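Local coordinates for YjbQ family protein (Sulfolobus solfataricus, PDB 1VPH), which is of unknown function but belongs to the YjbQ (UPF0047) family, assembles as a trimer and binds a potassium ion, at residues 15-20 with 143-148; 32-37 with 126-131; 51-56 with 111-116; 61-66 with 105-110. All coordinates share one frame; numbering follows the deposited sequence.

Contact 1 of 4, residues 15-20 with 143-148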
# COMPACT_ATOMS: atom_id res chain seq x y z
N VAL C 15 -18.13 -8.97 8.89
CA VAL C 15 -17.35 -8.92 7.64
C VAL C 15 -18.33 -8.99 6.46
O VAL C 15 -19.18 -9.85 6.43
CB VAL C 15 -16.32 -10.09 7.50
CG1 VAL C 15 -15.55 -9.98 6.16
CG2 VAL C 15 -15.37 -10.17 8.65
N TYR C 16 -18.24 -8.04 5.53
CA TYR C 16 -19.22 -7.95 4.45
C TYR C 16 -18.41 -7.85 3.17
O TYR C 16 -17.46 -7.09 3.12
CB TYR C 16 -20.06 -6.70 4.64
CG TYR C 16 -21.12 -6.53 3.57
CD1 TYR C 16 -22.38 -7.13 3.71
CD2 TYR C 16 -20.88 -5.75 2.42
CE1 TYR C 16 -23.36 -6.98 2.75
CE2 TYR C 16 -21.86 -5.58 1.46
CZ TYR C 16 -23.10 -6.21 1.62
OH TYR C 16 -24.10 -6.02 0.68
N PHE C 17 -18.81 -8.62 2.17
CA PHE C 17 -18.16 -8.68 0.89
C PHE C 17 -19.10 -8.24 -0.21
O PHE C 17 -20.28 -8.59 -0.24
CB PHE C 17 -17.75 -10.14 0.57
CG PHE C 17 -16.46 -10.60 1.23
CD1 PHE C 17 -15.22 -10.14 0.77
CD2 PHE C 17 -16.49 -11.56 2.24
CE1 PHE C 17 -14.04 -10.58 1.37
CE2 PHE C 17 -15.30 -12.02 2.83
CZ PHE C 17 -14.09 -11.52 2.41
N ASP C 18 -18.57 -7.51 -1.17
CA ASP C 18 -19.26 -7.33 -2.41
C ASP C 18 -18.19 -7.19 -3.50
O ASP C 18 -16.98 -7.23 -3.21
CB ASP C 18 -20.17 -6.10 -2.28
CG ASP C 18 -21.53 -6.32 -2.97
OD1 ASP C 18 -21.48 -6.85 -4.10
OD2 ASP C 18 -22.60 -6.01 -2.39
N ASP C 19 -18.65 -7.09 -4.74
CA ASP C 19 -17.80 -7.19 -5.92
C ASP C 19 -18.18 -6.13 -6.94
O ASP C 19 -19.35 -5.84 -7.16
CB ASP C 19 -18.02 -8.56 -6.50
CG ASP C 19 -17.66 -9.58 -5.54
OD1 ASP C 19 -18.50 -9.98 -4.71
OD2 ASP C 19 -16.48 -9.86 -5.47
N ILE C 20 -17.16 -5.58 -7.56
CA ILE C 20 -17.37 -4.62 -8.66
C ILE C 20 -16.66 -5.20 -9.88
O ILE C 20 -15.55 -5.67 -9.78
CB ILE C 20 -16.82 -3.15 -8.30
CG1 ILE C 20 -17.45 -2.62 -7.02
CG2 ILE C 20 -17.06 -2.11 -9.43
CD1 ILE C 20 -16.81 -1.31 -6.47
N THR C 143 -12.71 -6.76 -5.48
CA THR C 143 -13.37 -7.16 -4.24
C THR C 143 -13.44 -5.98 -3.33
O THR C 143 -12.44 -5.27 -3.15
CB THR C 143 -12.52 -8.25 -3.54
OG1 THR C 143 -12.46 -9.37 -4.44
CG2 THR C 143 -13.14 -8.68 -2.23
N VAL C 144 -14.60 -5.80 -2.70
CA VAL C 144 -14.76 -4.78 -1.70
C VAL C 144 -15.13 -5.50 -0.44
O VAL C 144 -16.14 -6.14 -0.39
CB VAL C 144 -15.84 -3.76 -2.08
CG1 VAL C 144 -16.01 -2.68 -1.03
CG2 VAL C 144 -15.54 -3.13 -3.49
N GLU C 145 -14.32 -5.34 0.59
CA GLU C 145 -14.60 -5.98 1.88
C GLU C 145 -14.70 -4.93 2.98
O GLU C 145 -13.80 -4.12 3.14
CB GLU C 145 -13.49 -6.96 2.17
CG GLU C 145 -13.74 -7.84 3.38
CD GLU C 145 -12.56 -8.76 3.71
OE1 GLU C 145 -11.57 -8.83 2.93
OE2 GLU C 145 -12.63 -9.45 4.75
N ILE C 146 -15.79 -4.95 3.73
CA ILE C 146 -15.94 -4.08 4.89
C ILE C 146 -15.83 -4.97 6.13
O ILE C 146 -16.41 -6.03 6.20
CB ILE C 146 -17.26 -3.26 4.89
CG1 ILE C 146 -17.36 -2.42 3.60
CG2 ILE C 146 -17.22 -2.28 6.02
CD1 ILE C 146 -18.05 -3.09 2.51
N LEU C 147 -15.04 -4.52 7.10
CA LEU C 147 -14.83 -5.30 8.32
C LEU C 147 -14.91 -4.35 9.50
O LEU C 147 -14.31 -3.29 9.45
CB LEU C 147 -13.48 -5.99 8.19
CG LEU C 147 -13.00 -7.12 9.12
CD1 LEU C 147 -12.29 -8.18 8.35
CD2 LEU C 147 -12.07 -6.57 10.20
N GLY C 148 -15.71 -4.67 10.53
CA GLY C 148 -15.91 -3.78 11.66
C GLY C 148 -17.19 -4.06 12.43
O GLY C 148 -17.66 -5.20 12.42
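Val15 to Asp19 pair with Leu147 to Thr143 as antiparallel neighbours, the short strand axes 4.7 Å apart and their directions 167° from each other. This is the edge ladder of the five-stranded antiparallel sheet of the YjbQ-like fold, where strand 14-24 lies outermost within the chain and strand 137-148 is next to it. Tyr16 with Ile146 and Asp18 with Val144 are the hydrogen-bonded pairs, each giving and accepting one backbone bond; Tyr16 N to Ile146 O measures 2.8 Å. On the face that carries Tyr16, Asp18, Val144 and Ile146, helix 34-44 covers the sheet, and Tyr16 CD2 meets Ile146 CD1 at the ring edge, 3.9 Å away. Ile20 CD1 packs on Val144 CG2 at 3.7 Å.

The other face holds Phe17, flanked by Glu145. With CG anti to its backbone N (chi1 -172°) and the rest of the chain extended, Glu145 runs beside the ring; its CG lies over one ring face, and its carboxylate plane is turned 30° from the ring. Glu145 CD is 3.3 Å from Phe17 CE1, while Thr143 CG2 sits at the ring edge. An alanine at Glu145 would remove the CG and carboxylate that lie along Phe17 and would probably open a gap over that ring face, leaving the ring freer to turn. Asp19 OD2 bonds to His141 NE2 of the same chain, and Asp19 OD1 forms a salt bridge with Arg116 of the second subunit, on whose Val115 Phe17 packs. Leu147 CD1 touches Val15 CG2 at 3.7 Å, and Val15 CG1 lies 3.3 Å from Glu145 OE2.

Contact 2 of 4, residues 32-37 with 126-131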
# COMPACT_ATOMS: atom_id res chain seq x y z
N ASP C 32 -13.05 5.24 -12.38
CA ASP C 32 -13.49 5.71 -11.06
C ASP C 32 -14.56 4.78 -10.49
O ASP C 32 -15.59 4.55 -11.14
CB ASP C 32 -14.06 7.15 -11.15
CG ASP C 32 -14.10 7.85 -9.82
OD1 ASP C 32 -14.52 7.19 -8.81
OD2 ASP C 32 -13.69 9.05 -9.76
N ILE C 33 -14.31 4.21 -9.32
CA ILE C 33 -15.22 3.27 -8.67
C ILE C 33 -15.68 3.76 -7.33
O ILE C 33 -16.32 3.03 -6.56
CB ILE C 33 -14.61 1.87 -8.57
CG1 ILE C 33 -13.35 1.88 -7.68
CG2 ILE C 33 -14.34 1.36 -9.94
CD1 ILE C 33 -12.87 0.48 -7.30
N THR C 34 -15.40 5.03 -7.04
CA THR C 34 -15.68 5.61 -5.73
C THR C 34 -17.13 5.43 -5.27
O THR C 34 -17.39 4.97 -4.16
CB THR C 34 -15.32 7.14 -5.63
OG1 THR C 34 -14.03 7.41 -6.20
CG2 THR C 34 -15.35 7.57 -4.18
N ASP C 35 -18.08 5.78 -6.14
CA ASP C 35 -19.51 5.74 -5.78
C ASP C 35 -19.98 4.31 -5.53
O ASP C 35 -20.76 4.12 -4.59
CB ASP C 35 -20.41 6.51 -6.77
CG ASP C 35 -20.21 8.05 -6.70
OD1 ASP C 35 -19.54 8.58 -5.75
OD2 ASP C 35 -20.76 8.75 -7.58
N GLN C 36 -19.45 3.33 -6.27
CA GLN C 36 -19.76 1.91 -6.08
C GLN C 36 -19.22 1.42 -4.78
O GLN C 36 -19.90 0.70 -4.07
CB GLN C 36 -19.18 1.16 -7.25
CG GLN C 36 -19.89 -0.04 -7.68
CD GLN C 36 -21.30 0.22 -8.22
OE1 GLN C 36 -22.22 0.40 -7.43
NE2 GLN C 36 -21.49 0.11 -9.56
N VAL C 37 -17.98 1.80 -4.45
CA VAL C 37 -17.41 1.42 -3.15
C VAL C 37 -18.26 2.00 -2.01
O VAL C 37 -18.61 1.31 -1.03
CB VAL C 37 -15.95 1.88 -3.01
CG1 VAL C 37 -15.42 1.59 -1.57
CG2 VAL C 37 -15.09 1.21 -4.08
N GLN C 126 -10.20 12.76 -3.07
CA GLN C 126 -9.64 11.45 -2.98
C GLN C 126 -10.62 10.42 -3.50
O GLN C 126 -11.44 9.90 -2.77
CB GLN C 126 -9.35 11.19 -1.51
CG GLN C 126 -8.39 10.10 -1.25
CD GLN C 126 -7.92 10.11 0.20
OE1 GLN C 126 -8.67 10.52 1.08
NE2 GLN C 126 -6.66 9.73 0.44
N ASN C 127 -10.53 10.11 -4.80
CA ASN C 127 -11.45 9.16 -5.41
C ASN C 127 -10.70 7.85 -5.60
O ASN C 127 -9.45 7.84 -5.66
CB ASN C 127 -11.95 9.72 -6.75
CG ASN C 127 -13.04 10.79 -6.57
OD1 ASN C 127 -13.01 11.60 -5.63
ND2 ASN C 127 -14.02 10.74 -7.43
N ILE C 128 -11.45 6.77 -5.73
CA ILE C 128 -10.87 5.43 -5.83
C ILE C 128 -10.91 4.96 -7.28
O ILE C 128 -11.97 5.00 -7.93
CB ILE C 128 -11.65 4.45 -5.00
CG1 ILE C 128 -11.72 4.92 -3.54
CG2 ILE C 128 -11.00 3.10 -5.09
CD1 ILE C 128 -12.46 4.01 -2.62
N PHE C 129 -9.76 4.50 -7.78
CA PHE C 129 -9.65 4.08 -9.18
C PHE C 129 -9.10 2.68 -9.35
O PHE C 129 -8.11 2.26 -8.73
CB PHE C 129 -8.73 5.00 -9.97
CG PHE C 129 -9.21 6.43 -10.08
CD1 PHE C 129 -10.05 6.83 -11.10
CD2 PHE C 129 -8.74 7.36 -9.19
CE1 PHE C 129 -10.43 8.15 -11.21
CE2 PHE C 129 -9.14 8.67 -9.27
CZ PHE C 129 -9.97 9.07 -10.26
N LEU C 130 -9.71 1.96 -10.26
CA LEU C 130 -9.10 0.80 -10.87
C LEU C 130 -8.11 1.27 -11.89
O LEU C 130 -8.44 2.13 -12.78
CB LEU C 130 -10.17 -0.05 -11.56
CG LEU C 130 -9.47 -1.15 -12.37
CD1 LEU C 130 -8.89 -2.16 -11.40
CD2 LEU C 130 -10.40 -1.81 -13.36
N VAL C 131 -6.88 0.78 -11.79
CA VAL C 131 -5.84 1.15 -12.76
C VAL C 131 -5.68 -0.06 -13.69
O VAL C 131 -5.31 -1.14 -13.24
CB VAL C 131 -4.45 1.50 -12.10
CG1 VAL C 131 -3.48 2.06 -13.19
CG2 VAL C 131 -4.55 2.44 -10.95
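The Asp32 carboxylate and the Asn127 amide meet with their planes 81° apart, and the Phe129 ring lies beside Asp32, its plane 56° from the carboxylate. Asn127 ND2 gives a nearly straight bond of 2.9 Å to Asp32 OD2, reaching the syn lone pair of that oxygen while the oxygen stays close to the amide plane. OD2 also bonds to ND1 of His67. Asp32 CA approaches Phe129 CD1 obliquely at 3.6 Å, and Asp32 OD2 is 3.7 Å from Phe129 CE1. The other oxygen turns back on its own chain: Asp32 OD1 accepts from both Thr34 N and Thr34 OG1, the latter at 2.7 Å on the syn side. An alanine in place of Asp32 would probably leave the Asn127 amide, His67 ND1, Thr34 N and Thr34 OG1 without their shared carboxylate, weakening the turn.

Thr34 OG1 relays the network onward, accepting from Ile128 N at 2.7 Å. Ile33 N bonds to Ile128 O, so the backbone of Ile128 is gripped on both its N-H and its carbonyl. Below this polar layer Ile33 CG1, held between its backbone N and carbonyl carbon (chi1 63°), reaches Ile128 CG2 at 3.7 Å, and Val37 CG1 meets Ile128 CD1 at 4.0 Å, each pair crossing at about a right angle. Ile53 of strand 49-55 packs against both Ile33 and Ile128. The bond from Thr34 N to Asp32 OD1 makes an Asx turn, with Ile33 at the N-cap position, and the whole arrangement is a strand-to-helix junction: strand 29-32 leaves its antiparallel partner 127-132 and passes into helix 34-44.

Contact 3 of 4, residues 51-56 with 111-116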
# COMPACT_ATOMS: atom_id res chain seq x y z
N CYS C 51 -12.38 -0.53 5.09
CA CYS C 51 -12.86 -0.96 3.79
C CYS C 51 -11.59 -1.28 2.97
O CYS C 51 -10.75 -0.38 2.72
CB CYS C 51 -13.69 0.10 3.15
SG CYS C 51 -14.12 -0.24 1.43
N LEU C 52 -11.46 -2.56 2.61
CA LEU C 52 -10.45 -3.07 1.72
C LEU C 52 -10.99 -3.12 0.29
O LEU C 52 -12.01 -3.74 0.03
CB LEU C 52 -10.05 -4.50 2.14
CG LEU C 52 -9.04 -5.26 1.27
CD1 LEU C 52 -7.65 -4.56 1.23
CD2 LEU C 52 -8.84 -6.73 1.69
N ILE C 53 -10.27 -2.49 -0.64
CA ILE C 53 -10.60 -2.53 -2.05
C ILE C 53 -9.43 -3.19 -2.76
O ILE C 53 -8.31 -2.64 -2.73
CB ILE C 53 -10.76 -1.08 -2.59
CG1 ILE C 53 -11.81 -0.32 -1.79
CG2 ILE C 53 -11.10 -1.10 -4.08
CD1 ILE C 53 -11.23 0.74 -0.89
N PHE C 54 -9.67 -4.34 -3.36
CA PHE C 54 -8.61 -5.31 -3.75
C PHE C 54 -8.89 -5.89 -5.13
O PHE C 54 -10.03 -6.25 -5.43
CB PHE C 54 -8.52 -6.41 -2.69
CG PHE C 54 -7.55 -7.52 -3.03
CD1 PHE C 54 -6.20 -7.47 -2.66
CD2 PHE C 54 -7.98 -8.65 -3.72
CE1 PHE C 54 -5.35 -8.51 -3.00
CE2 PHE C 54 -7.09 -9.69 -4.06
CZ PHE C 54 -5.79 -9.61 -3.68
N VAL C 55 -7.86 -5.92 -5.98
CA VAL C 55 -7.94 -6.62 -7.27
C VAL C 55 -7.07 -7.86 -7.23
O VAL C 55 -5.87 -7.85 -6.89
CB VAL C 55 -7.58 -5.77 -8.48
CG1 VAL C 55 -8.49 -4.61 -8.58
CG2 VAL C 55 -6.21 -5.29 -8.39
N ALA C 56 -7.67 -8.95 -7.62
CA ALA C 56 -6.96 -10.23 -7.72
C ALA C 56 -6.34 -10.40 -9.11
O ALA C 56 -6.65 -11.38 -9.82
CB ALA C 56 -7.92 -11.37 -7.46
N ARG C 111 -6.14 -0.93 -1.66
CA ARG C 111 -6.09 0.20 -0.81
C ARG C 111 -7.05 -0.05 0.35
O ARG C 111 -8.02 -0.77 0.22
CB ARG C 111 -6.44 1.46 -1.58
CG ARG C 111 -5.42 1.98 -2.56
CD ARG C 111 -4.09 2.34 -1.89
NE ARG C 111 -3.20 2.91 -2.89
CZ ARG C 111 -2.33 2.24 -3.63
NH1 ARG C 111 -2.20 0.93 -3.52
NH2 ARG C 111 -1.57 2.91 -4.49
N VAL C 112 -6.72 0.51 1.49
CA VAL C 112 -7.53 0.32 2.72
C VAL C 112 -7.97 1.70 3.20
O VAL C 112 -7.13 2.63 3.30
CB VAL C 112 -6.78 -0.39 3.80
CG1 VAL C 112 -7.63 -0.56 5.05
CG2 VAL C 112 -6.29 -1.73 3.28
N PHE C 113 -9.27 1.87 3.41
CA PHE C 113 -9.84 3.14 3.87
C PHE C 113 -10.49 2.93 5.26
O PHE C 113 -10.98 1.83 5.56
CB PHE C 113 -10.92 3.67 2.92
CG PHE C 113 -10.39 4.32 1.68
CD1 PHE C 113 -9.83 3.57 0.70
CD2 PHE C 113 -10.48 5.70 1.53
CE1 PHE C 113 -9.32 4.16 -0.43
CE2 PHE C 113 -9.99 6.31 0.40
CZ PHE C 113 -9.41 5.53 -0.59
N PRO C 114 -10.51 3.99 6.09
CA PRO C 114 -11.30 3.89 7.29
C PRO C 114 -12.77 4.02 6.94
O PRO C 114 -13.12 4.64 5.95
CB PRO C 114 -10.88 5.10 8.15
CG PRO C 114 -9.70 5.69 7.45
CD PRO C 114 -9.88 5.31 6.01
N VAL C 115 -13.60 3.39 7.77
CA VAL C 115 -15.04 3.54 7.75
C VAL C 115 -15.43 4.02 9.14
O VAL C 115 -15.07 3.41 10.12
CB VAL C 115 -15.74 2.21 7.38
CG1 VAL C 115 -17.29 2.34 7.54
CG2 VAL C 115 -15.38 1.81 5.99
N ARG C 116 -16.10 5.19 9.21
CA ARG C 116 -16.28 5.87 10.48
C ARG C 116 -17.64 6.50 10.53
O ARG C 116 -18.12 7.09 9.54
CB ARG C 116 -15.19 6.90 10.68
CG ARG C 116 -15.14 7.45 12.12
CD ARG C 116 -13.87 8.18 12.31
NE ARG C 116 -13.65 8.71 13.66
CZ ARG C 116 -12.64 9.51 13.96
NH1 ARG C 116 -11.76 9.85 13.03
NH2 ARG C 116 -12.48 9.99 15.19
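Cys51 with Phe113 and Ile53 with Arg111 form two hydrogen-bonded pairs, four backbone bonds in all, that join neighbouring strands of the five-stranded antiparallel sheet. Cys51 N lies 2.8 Å from Phe113 O, and Phe113 N returns a bond to Cys51 O; the pair of Ile53 and Arg111 is slightly longer, with Ile53 N 3.0 Å from Arg111 O. Between them Leu52 faces Val112 as a non-hydrogen-bonded pair, and Val112 CA comes 3.3 Å from Cys51 O in a CA-H...O contact. The short axes run 4.8 Å apart at 158°.

On the face carrying Cys51, Ile53, Arg111 and Phe113, Ile53 reaches over to the aromatic ring. Its CG1 is anti to the carbonyl carbon (chi1 -56°), and CD1 beyond it approaches Phe113 CD1 obliquely at 3.5 Å. Further along, Cys51 CB meets Val115 CG2 at 3.7 Å. Val37 and Val41 of helix 34-44 close over this region, Val37 on Cys51 and Ile53, Val41 on Cys51 and Val115. The Arg111 side chain leads away from strand 49-55, and its NH1 bonds to the carbonyl of Leu107 at the end of helix 98-107.

The face of Leu52 and Val112 also meets other subunits, Val112 packing on Leu52 of the third and Leu52 on Pro114 of the second, while Arg116 NH1 at the strand end forms a salt bridge with Asp19 of the third. Within the chain this face is bridged by the leucine, whose CG is anti to its backbone N: Leu52 CD1 crosses to Val112 CG2 at 3.7 Å.

Contact 4 of 4, residues 61-66 with 105-110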
# COMPACT_ATOMS: atom_id res chain seq x y z
N ALA C 61 -4.25 -2.45 -10.83
CA ALA C 61 -3.99 -1.97 -9.48
C ALA C 61 -5.16 -1.14 -8.98
O ALA C 61 -6.09 -0.84 -9.72
CB ALA C 61 -2.68 -1.14 -9.43
N ILE C 62 -5.08 -0.75 -7.70
CA ILE C 62 -6.08 0.15 -7.07
C ILE C 62 -5.34 1.32 -6.53
O ILE C 62 -4.34 1.11 -5.84
CB ILE C 62 -6.83 -0.54 -5.93
CG1 ILE C 62 -7.71 -1.72 -6.47
CG2 ILE C 62 -7.71 0.45 -5.17
CD1 ILE C 62 -8.90 -1.26 -7.43
N VAL C 63 -5.75 2.56 -6.90
CA VAL C 63 -5.15 3.77 -6.35
C VAL C 63 -6.22 4.73 -5.88
O VAL C 63 -7.38 4.56 -6.17
CB VAL C 63 -4.16 4.50 -7.33
CG1 VAL C 63 -3.03 3.59 -7.68
CG2 VAL C 63 -4.88 5.04 -8.56
N ALA C 64 -5.81 5.80 -5.22
CA ALA C 64 -6.77 6.84 -4.86
C ALA C 64 -6.18 8.23 -5.12
O ALA C 64 -5.02 8.53 -4.76
CB ALA C 64 -7.20 6.66 -3.43
N ASN C 65 -6.91 9.02 -5.89
CA ASN C 65 -6.48 10.39 -6.13
C ASN C 65 -7.63 11.20 -6.70
O ASN C 65 -8.77 10.76 -6.62
CB ASN C 65 -5.22 10.46 -6.96
CG ASN C 65 -4.32 11.50 -6.45
OD1 ASN C 65 -4.39 12.65 -6.91
ND2 ASN C 65 -3.55 11.16 -5.36
N GLU C 66 -7.32 12.39 -7.21
CA GLU C 66 -8.34 13.31 -7.61
C GLU C 66 -8.86 13.04 -8.99
O GLU C 66 -8.08 12.88 -9.94
CB GLU C 66 -7.81 14.75 -7.57
CG GLU C 66 -8.92 15.75 -7.80
CD GLU C 66 -8.48 17.19 -7.63
OE1 GLU C 66 -7.43 17.47 -6.99
OE2 GLU C 66 -9.23 18.05 -8.15
N THR C 105 2.87 -4.09 -9.58
CA THR C 105 3.76 -4.46 -8.47
C THR C 105 4.07 -3.23 -7.60
O THR C 105 4.04 -3.31 -6.38
CB THR C 105 5.09 -5.09 -8.98
OG1 THR C 105 4.84 -6.36 -9.62
CG2 THR C 105 6.06 -5.29 -7.86
N PHE C 106 4.42 -2.12 -8.23
CA PHE C 106 4.69 -0.86 -7.52
C PHE C 106 3.46 -0.23 -6.93
O PHE C 106 3.52 0.25 -5.81
CB PHE C 106 5.38 0.15 -8.41
CG PHE C 106 6.88 -0.01 -8.44
CD1 PHE C 106 7.47 -1.04 -9.15
CD2 PHE C 106 7.69 0.86 -7.70
CE1 PHE C 106 8.86 -1.20 -9.15
CE2 PHE C 106 9.05 0.72 -7.72
CZ PHE C 106 9.63 -0.32 -8.46
N LEU C 107 2.35 -0.23 -7.66
CA LEU C 107 1.17 0.54 -7.24
C LEU C 107 0.46 -0.17 -6.12
O LEU C 107 -0.13 0.46 -5.26
CB LEU C 107 0.24 0.73 -8.40
CG LEU C 107 0.79 1.74 -9.44
CD1 LEU C 107 0.00 1.76 -10.73
CD2 LEU C 107 0.88 3.13 -8.79
N GLY C 108 0.42 -1.48 -6.23
CA GLY C 108 -0.28 -2.33 -5.27
C GLY C 108 -1.68 -2.75 -5.76
O GLY C 108 -2.41 -1.98 -6.40
N ALA C 109 -2.08 -3.94 -5.34
CA ALA C 109 -3.41 -4.48 -5.65
C ALA C 109 -4.53 -3.94 -4.80
O ALA C 109 -5.72 -4.22 -5.10
CB ALA C 109 -3.38 -5.95 -5.44
N GLU C 110 -4.19 -3.26 -3.70
CA GLU C 110 -5.22 -2.87 -2.70
C GLU C 110 -5.03 -1.52 -2.10
O GLU C 110 -3.90 -1.02 -2.06
CB GLU C 110 -5.33 -3.88 -1.58
CG GLU C 110 -4.40 -3.73 -0.37
CD GLU C 110 -3.03 -4.42 -0.54
OE1 GLU C 110 -2.90 -5.31 -1.41
OE2 GLU C 110 -2.09 -4.07 0.23
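Ala61 and Ile62 meet the turn of Leu107, Gly108 and Ala109, where helix 98-107 ends and the chain heads into strand 110-116. The contact is a helix-to-strand connection packed on strand 60-65, an outermost strand of the three-stranded sheet within this chain. One backbone bond crosses it: Ile62 N gives to Gly108 O at 3.2 Å, in the carbonyl plane and with an angle of 166° at the hydrogen. The same carbonyl is 3.2 Å from Ala61 CB, so the small methyl lies close against the turn, with Leu107 CB beside it, 3.6 Å from Ala61 CB. Two residues on, Val63 CG1 approaches Leu107 CD2 at 4.1 Å.

Gly108 sets the shape of the turn. Its positive phi of 99° takes the chain out of the helix, and at these backbone angles a CB would be jammed against the preceding carbonyl oxygen. A second shell holds the turn from several directions. The Leu107 side chain packs on Ile79 of helix 69-83. Ala109 bonds through its backbone to Val55, tying the turn to the five-stranded sheet, while Ile53 and Val55 pack on Ile62. Phe106 of the third subunit also packs on Leu107, and Glu110 turns away from strand 60-65, its OE2 accepting from Val112 N of the second subunit. On Ile62, CG1 is anti to the carbonyl carbon (chi1 -66°) and passes 3.5 Å from Ala109 O.

From the N terminus, strand 14-24 begins contact 1, which closes only when the chain returns with 143-148 and so encloses the other three. Contact 2 opens next, at the start of helix 34-44, and closes at 126-131; contact 3 lies inside it, and contact 4 is innermost, so the four loops nest without crossing. Contacts 1 and 3 belong to the five-stranded sheet, where strands 137-148 and 49-55 are neighbours. Contacts 2 and 4 share the smaller sheet through strands 127-132 and 60-65. Ile128 packing on Ile53 and Phe113, and Leu130 on Val55, bring the two sheets together, while Ile20 on Val37 joins contact 1 to helix 34-44.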